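Local coordinates for protein Pcdhgb2 (Mus musculus, PDB 5SZR) that is a potential calcium-dependent cell-adhesion protein that may help to establish and maintain specific neuronal connections in the brain, at residues 141-155 and 181-193. Numbering follows the deposited sequence.
With CA (calcium ion), chain L; NAG (2-acetamido-2-deoxy-beta-D-glucopyranose), chain D.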
loop_
_atom_site.group_PDB
_atom_site.type_symbol
_atom_site.label_atom_id
_atom_site.label_comp_id
_atom_site.label_asym_id
_atom_site.label_seq_id
_atom_site.Cartn_x
_atom_site.Cartn_y
_atom_site.Cartn_z
ATOM N N GLU A 141 38.739 -28.607 -15.582
ATOM C CA GLU A 141 38.296 -27.856 -14.412
ATOM C C GLU A 141 38.135 -26.376 -14.728
ATOM O O GLU A 141 37.252 -25.708 -14.172
ATOM C CB GLU A 141 39.277 -28.058 -13.257
ATOM C CG GLU A 141 39.280 -29.468 -12.703
ATOM C CD GLU A 141 40.187 -29.624 -11.498
ATOM O OE1 GLU A 141 40.756 -28.606 -11.045
ATOM O OE2 GLU A 141 40.332 -30.763 -11.005
ATOM N N ASN A 142 38.978 -25.844 -15.616
ATOM C CA ASN A 142 38.863 -24.442 -15.992
ATOM C C ASN A 142 37.527 -24.138 -16.663
ATOM O O ASN A 142 37.064 -22.992 -16.613
ATOM C CB ASN A 142 40.028 -24.052 -16.903
ATOM C CG ASN A 142 41.382 -24.275 -16.245
ATOM O OD1 ASN A 142 41.461 -24.693 -15.089
ATOM N ND2 ASN A 142 42.452 -24.009 -16.983
ATOM N N GLY A 143 36.892 -25.139 -17.268
ATOM C CA GLY A 143 35.583 -24.993 -17.863
ATOM C C GLY A 143 34.429 -25.508 -17.032
ATOM O O GLY A 143 33.283 -25.454 -17.489
ATOM N N ASP A 144 34.690 -26.009 -15.828
ATOM C CA ASP A 144 33.644 -26.530 -14.954
ATOM C C ASP A 144 33.069 -25.369 -14.146
ATOM O O ASP A 144 33.747 -24.818 -13.272
ATOM C CB ASP A 144 34.202 -27.616 -14.041
ATOM C CG ASP A 144 33.157 -28.639 -13.645
ATOM O OD1 ASP A 144 32.381 -29.069 -14.525
ATOM O OD2 ASP A 144 33.113 -29.015 -12.455
ATOM N N VAL A 145 31.820 -25.002 -14.435
ATOM C CA VAL A 145 31.178 -23.833 -13.843
ATOM C C VAL A 145 30.060 -24.283 -12.914
ATOM O O VAL A 145 29.378 -25.283 -13.167
ATOM C CB VAL A 145 30.628 -22.885 -14.930
ATOM C CG1 VAL A 145 30.065 -21.605 -14.308
ATOM C CG2 VAL A 145 31.701 -22.561 -15.941
ATOM N N TYR A 146 29.872 -23.533 -11.830
ATOM C CA TYR A 146 28.756 -23.742 -10.920
ATOM C C TYR A 146 28.186 -22.395 -10.499
ATOM O O TYR A 146 28.915 -21.408 -10.367
ATOM C CB TYR A 146 29.170 -24.556 -9.693
ATOM C CG TYR A 146 29.470 -25.999 -10.019
ATOM C CD1 TYR A 146 28.484 -26.974 -9.923
ATOM C CD2 TYR A 146 30.735 -26.387 -10.440
ATOM C CE1 TYR A 146 28.755 -28.296 -10.225
ATOM C CE2 TYR A 146 31.016 -27.704 -10.743
ATOM C CZ TYR A 146 30.024 -28.655 -10.635
ATOM O OH TYR A 146 30.298 -29.967 -10.940
ATOM N N CYS A 147 26.872 -22.368 -10.292
ATOM C CA CYS A 147 26.145 -21.144 -10.006
ATOM C C CYS A 147 25.562 -21.168 -8.601
ATOM O O CYS A 147 25.331 -22.227 -8.011
ATOM C CB CYS A 147 25.012 -20.928 -11.008
ATOM S SG CYS A 147 25.541 -20.665 -12.687
ATOM N N HIS A 148 25.319 -19.969 -8.081
ATOM C CA HIS A 148 24.577 -19.781 -6.845
ATOM C C HIS A 148 23.985 -18.381 -6.869
ATOM O O HIS A 148 24.414 -17.520 -7.641
ATOM C CB HIS A 148 25.457 -19.991 -5.606
ATOM C CG HIS A 148 26.508 -18.942 -5.422
ATOM N ND1 HIS A 148 27.200 -18.386 -6.478
ATOM C CD2 HIS A 148 26.985 -18.343 -4.305
ATOM C CE1 HIS A 148 28.061 -17.496 -6.017
ATOM N NE2 HIS A 148 27.949 -17.449 -4.702
ATOM N N VAL A 149 22.984 -18.172 -6.022
ATOM C CA VAL A 149 22.274 -16.902 -5.928
ATOM C C VAL A 149 22.793 -16.143 -4.717
ATOM O O VAL A 149 23.023 -16.732 -3.655
ATOM C CB VAL A 149 20.755 -17.132 -5.830
ATOM C CG1 VAL A 149 20.012 -15.820 -5.570
ATOM C CG2 VAL A 149 20.244 -17.789 -7.096
ATOM N N LEU A 150 22.998 -14.839 -4.875
ATOM C CA LEU A 150 23.361 -14.006 -3.741
ATOM C C LEU A 150 22.117 -13.596 -2.962
ATOM O O LEU A 150 21.041 -13.388 -3.531
ATOM C CB LEU A 150 24.120 -12.762 -4.202
ATOM C CG LEU A 150 25.513 -13.006 -4.789
ATOM C CD1 LEU A 150 26.151 -11.694 -5.215
ATOM C CD2 LEU A 150 26.402 -13.737 -3.792
ATOM N N GLY A 151 22.273 -13.492 -1.646
ATOM C CA GLY A 151 21.190 -13.058 -0.788
ATOM C C GLY A 151 20.196 -14.163 -0.481
ATOM O O GLY A 151 20.263 -15.282 -0.993
ATOM N N ASN A 152 19.245 -13.822 0.389
ATOM C CA ASN A 152 18.203 -14.743 0.833
ATOM C C ASN A 152 16.848 -14.038 0.770
ATOM O O ASN A 152 16.183 -13.811 1.781
ATOM C CB ASN A 152 18.493 -15.258 2.242
ATOM C CG ASN A 152 17.555 -16.372 2.659
ATOM O OD1 ASN A 152 17.058 -17.126 1.821
ATOM N ND2 ASN A 152 17.304 -16.480 3.959
ATOM N N GLU A 153 16.437 -13.679 -0.443
ATOM C CA GLU A 153 15.167 -13.006 -0.667
ATOM C C GLU A 153 14.077 -13.960 -1.136
ATOM O O GLU A 153 13.012 -13.506 -1.564
ATOM C CB GLU A 153 15.346 -11.867 -1.673
ATOM C CG GLU A 153 16.264 -10.761 -1.173
ATOM C CD GLU A 153 16.173 -9.496 -2.006
ATOM O OE1 GLU A 153 16.151 -9.599 -3.250
ATOM O OE2 GLU A 153 16.114 -8.397 -1.412
ATOM N N GLY A 154 14.315 -15.264 -1.061
ATOM C CA GLY A 154 13.328 -16.250 -1.427
ATOM C C GLY A 154 13.446 -16.824 -2.821
ATOM O O GLY A 154 12.414 -17.131 -3.433
ATOM N N PHE A 155 14.660 -16.983 -3.344
ATOM C CA PHE A 155 14.862 -17.541 -4.673
ATOM C C PHE A 155 15.988 -18.561 -4.612
ATOM O O PHE A 155 17.047 -18.288 -4.040
ATOM C CB PHE A 155 15.177 -16.438 -5.689
ATOM C CG PHE A 155 14.192 -15.307 -5.671
ATOM C CD1 PHE A 155 12.887 -15.506 -6.085
ATOM C CD2 PHE A 155 14.566 -14.047 -5.235
ATOM C CE1 PHE A 155 11.970 -14.468 -6.065
ATOM C CE2 PHE A 155 13.652 -13.002 -5.215
ATOM C CZ PHE A 155 12.354 -13.214 -5.630
ATOM N N TYR A 181 12.366 -6.874 -7.445
ATOM C CA TYR A 181 13.507 -7.664 -6.995
ATOM C C TYR A 181 14.659 -7.552 -7.980
ATOM O O TYR A 181 14.458 -7.623 -9.197
ATOM C CB TYR A 181 13.151 -9.146 -6.844
ATOM C CG TYR A 181 12.348 -9.503 -5.619
ATOM C CD1 TYR A 181 12.927 -9.500 -4.359
ATOM C CD2 TYR A 181 11.016 -9.882 -5.727
ATOM C CE1 TYR A 181 12.195 -9.843 -3.238
ATOM C CE2 TYR A 181 10.276 -10.224 -4.613
ATOM C CZ TYR A 181 10.872 -10.206 -3.375
ATOM O OH TYR A 181 10.140 -10.552 -2.269
ATOM N N ASN A 182 15.873 -7.404 -7.452
ATOM C CA ASN A 182 17.101 -7.516 -8.235
ATOM C C ASN A 182 17.845 -8.758 -7.754
ATOM O O ASN A 182 18.387 -8.772 -6.642
ATOM C CB ASN A 182 17.963 -6.261 -8.110
ATOM C CG ASN A 182 17.574 -5.184 -9.106
ATOM O OD1 ASN A 182 17.013 -5.476 -10.162
ATOM N ND2 ASN A 182 17.875 -3.929 -8.777
ATOM N N VAL A 183 17.866 -9.797 -8.584
ATOM C CA VAL A 183 18.445 -11.089 -8.229
ATOM C C VAL A 183 19.744 -11.259 -9.004
ATOM O O VAL A 183 19.738 -11.300 -10.242
ATOM C CB VAL A 183 17.471 -12.242 -8.519
ATOM C CG1 VAL A 183 18.037 -13.560 -8.022
ATOM C CG2 VAL A 183 16.118 -11.959 -7.876
ATOM N N THR A 184 20.854 -11.365 -8.275
ATOM C CA THR A 184 22.181 -11.508 -8.862
ATOM C C THR A 184 22.598 -12.974 -8.829
ATOM O O THR A 184 22.718 -13.566 -7.751
ATOM C CB THR A 184 23.204 -10.652 -8.117
ATOM O OG1 THR A 184 22.948 -9.265 -8.369
ATOM C CG2 THR A 184 24.615 -10.994 -8.572
ATOM N N ILE A 185 22.820 -13.552 -10.005
ATOM C CA ILE A 185 23.281 -14.929 -10.135
ATOM C C ILE A 185 24.758 -14.902 -10.509
ATOM O O ILE A 185 25.143 -14.266 -11.498
ATOM C CB ILE A 185 22.455 -15.700 -11.177
ATOM C CG1 ILE A 185 21.022 -15.888 -10.675
ATOM C CG2 ILE A 185 23.112 -17.039 -11.493
ATOM C CD1 ILE A 185 20.138 -16.655 -11.624
ATOM N N VAL A 186 25.586 -15.584 -9.720
ATOM C CA VAL A 186 27.035 -15.587 -9.897
ATOM C C VAL A 186 27.469 -16.972 -10.355
ATOM O O VAL A 186 27.025 -17.984 -9.799
ATOM C CB VAL A 186 27.762 -15.187 -8.601
ATOM C CG1 VAL A 186 29.270 -15.205 -8.808
ATOM C CG2 VAL A 186 27.301 -13.815 -8.135
ATOM N N ALA A 187 28.336 -17.016 -11.364
ATOM C CA ALA A 187 28.874 -18.260 -11.899
ATOM C C ALA A 187 30.393 -18.189 -11.882
ATOM O O ALA A 187 30.973 -17.185 -12.305
ATOM C CB ALA A 187 28.365 -18.514 -13.320
ATOM N N ALA A 188 31.037 -19.249 -11.396
ATOM C CA ALA A 188 32.486 -19.272 -11.264
ATOM C C ALA A 188 33.030 -20.620 -11.717
ATOM O O ALA A 188 32.392 -21.659 -11.525
ATOM C CB ALA A 188 32.918 -18.986 -9.820
ATOM N N ASP A 189 34.216 -20.596 -12.319
ATOM C CA ASP A 189 34.858 -21.830 -12.740
ATOM C C ASP A 189 35.761 -22.366 -11.634
ATOM O O ASP A 189 36.100 -21.667 -10.677
ATOM C CB ASP A 189 35.653 -21.634 -14.039
ATOM C CG ASP A 189 36.757 -20.583 -13.925
ATOM O OD1 ASP A 189 37.424 -20.484 -12.877
ATOM O OD2 ASP A 189 36.974 -19.852 -14.914
ATOM N N ARG A 190 36.161 -23.626 -11.785
ATOM C CA ARG A 190 36.995 -24.277 -10.785
ATOM C C ARG A 190 38.421 -24.459 -11.293
ATOM O O ARG A 190 39.007 -25.541 -11.170
ATOM C CB ARG A 190 36.375 -25.614 -10.377
ATOM C CG ARG A 190 35.019 -25.460 -9.698
ATOM C CD ARG A 190 34.402 -26.803 -9.346
ATOM N NE ARG A 190 33.156 -26.647 -8.600
ATOM C CZ ARG A 190 33.003 -26.954 -7.316
ATOM N NH1 ARG A 190 34.021 -27.449 -6.625
ATOM N NH2 ARG A 190 31.828 -26.772 -6.726
ATOM N N GLY A 191 38.988 -23.396 -11.867
ATOM C CA GLY A 191 40.378 -23.378 -12.257
ATOM C C GLY A 191 41.240 -22.643 -11.242
ATOM O O GLY A 191 40.779 -22.169 -10.207
ATOM N N LYS A 192 42.526 -22.562 -11.561
ATOM C CA LYS A 192 43.482 -21.878 -10.701
ATOM C C LYS A 192 44.289 -20.856 -11.498
ATOM O O LYS A 192 45.136 -21.227 -12.310
ATOM C CB LYS A 192 44.420 -22.881 -10.027
ATOM C CG LYS A 192 43.714 -23.906 -9.153
ATOM C CD LYS A 192 43.916 -25.313 -9.690
ATOM C CE LYS A 192 43.315 -26.354 -8.760
ATOM N NZ LYS A 192 43.603 -27.740 -9.223
ATOM N N PRO A 193 44.018 -19.562 -11.273
ATOM C CA PRO A 193 42.996 -19.060 -10.348
ATOM C C PRO A 193 41.596 -19.093 -10.959
ATOM O O PRO A 193 41.480 -19.132 -12.185
ATOM C CB PRO A 193 43.446 -17.623 -10.093
ATOM C CG PRO A 193 44.083 -17.221 -11.374
ATOM C CD PRO A 193 44.781 -18.461 -11.889
HETATM CA CA CA L . 37.275 -20.718 -17.388
HETATM C C1 NAG D . 17.546 -2.825 -9.651
HETATM C C2 NAG D . 16.795 -1.718 -8.912
HETATM C C3 NAG D . 16.400 -0.620 -9.891
HETATM C C4 NAG D . 17.635 -0.086 -10.605
HETATM C C5 NAG D . 18.378 -1.234 -11.291
HETATM C C6 NAG D . 19.679 -0.805 -11.934
HETATM C C7 NAG D . 15.502 -2.234 -6.892
HETATM C C8 NAG D . 14.227 -2.808 -6.349
HETATM N N2 NAG D . 15.624 -2.236 -8.223
HETATM O O3 NAG D . 15.728 0.422 -9.194
HETATM O O4 NAG D . 17.249 0.901 -11.559
HETATM O O5 NAG D . 18.701 -2.260 -10.334
HETATM O O6 NAG D . 20.631 -0.397 -10.961
HETATM O O7 NAG D . 16.380 -1.790 -6.158
HETATM O O HOH W 1 20.682 -11.609 -5.420
HETATM O O HOH W 2 16.394 -7.355 -4.771
#
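Strands 145-149 and 181-189 pair antiparallel, with Tyr146 facing Ala188 and His148 facing Val186 in hydrogen-bonded pairs, and Leu150 N extends the ladder to Thr184 O at 3.2 Å in a nearly straight bond. Past this point the strands part, and one water joins Leu150 O to Thr184 N while a second joins Glu153 OE1 to Asn182 N. On the inner face, the methyl of Ala187 meets Cys147 SG at 3.6 Å and also touches Val145 CG1. Beyond the loop, Phe155, starting a strand of the opposing sheet, directs its edge at Tyr181, with CZ over the ring centre and the planes 87° apart. This is the Greek-key beta sandwich of the fourth extracellular cadherin repeat, where 145-149 is an outermost strand and 196-206 flanks 181-189 on its other side. On the outer face, Arg190, extended from CG to NE, sets NE by Tyr146 CD2 and CE2 and NH2 over the ring face, the guanidinium nearly perpendicular; CZ is 4.5 Å from the ring centroid in an off-centre cation-pi contact. His148 CG sits between the backbone N and carbonyl carbon (chi1 68°), which brings ND1 to Val186 O at 3.3 Å; this oxygen, in the imidazole plane, takes a weak bond besides that from His148 N. Asn142 O (2.4 Å) and Asp189 OD2 (2.6 Å) bind a calcium ion at the junction with the preceding repeat, joined by Asn104, Cys106, Asp136 and Asp138. At the opposite end, Asn182 ND2 carries an N-linked N-acetylglucosamine, while its OD1 is hydrogen-bonded to Thr202.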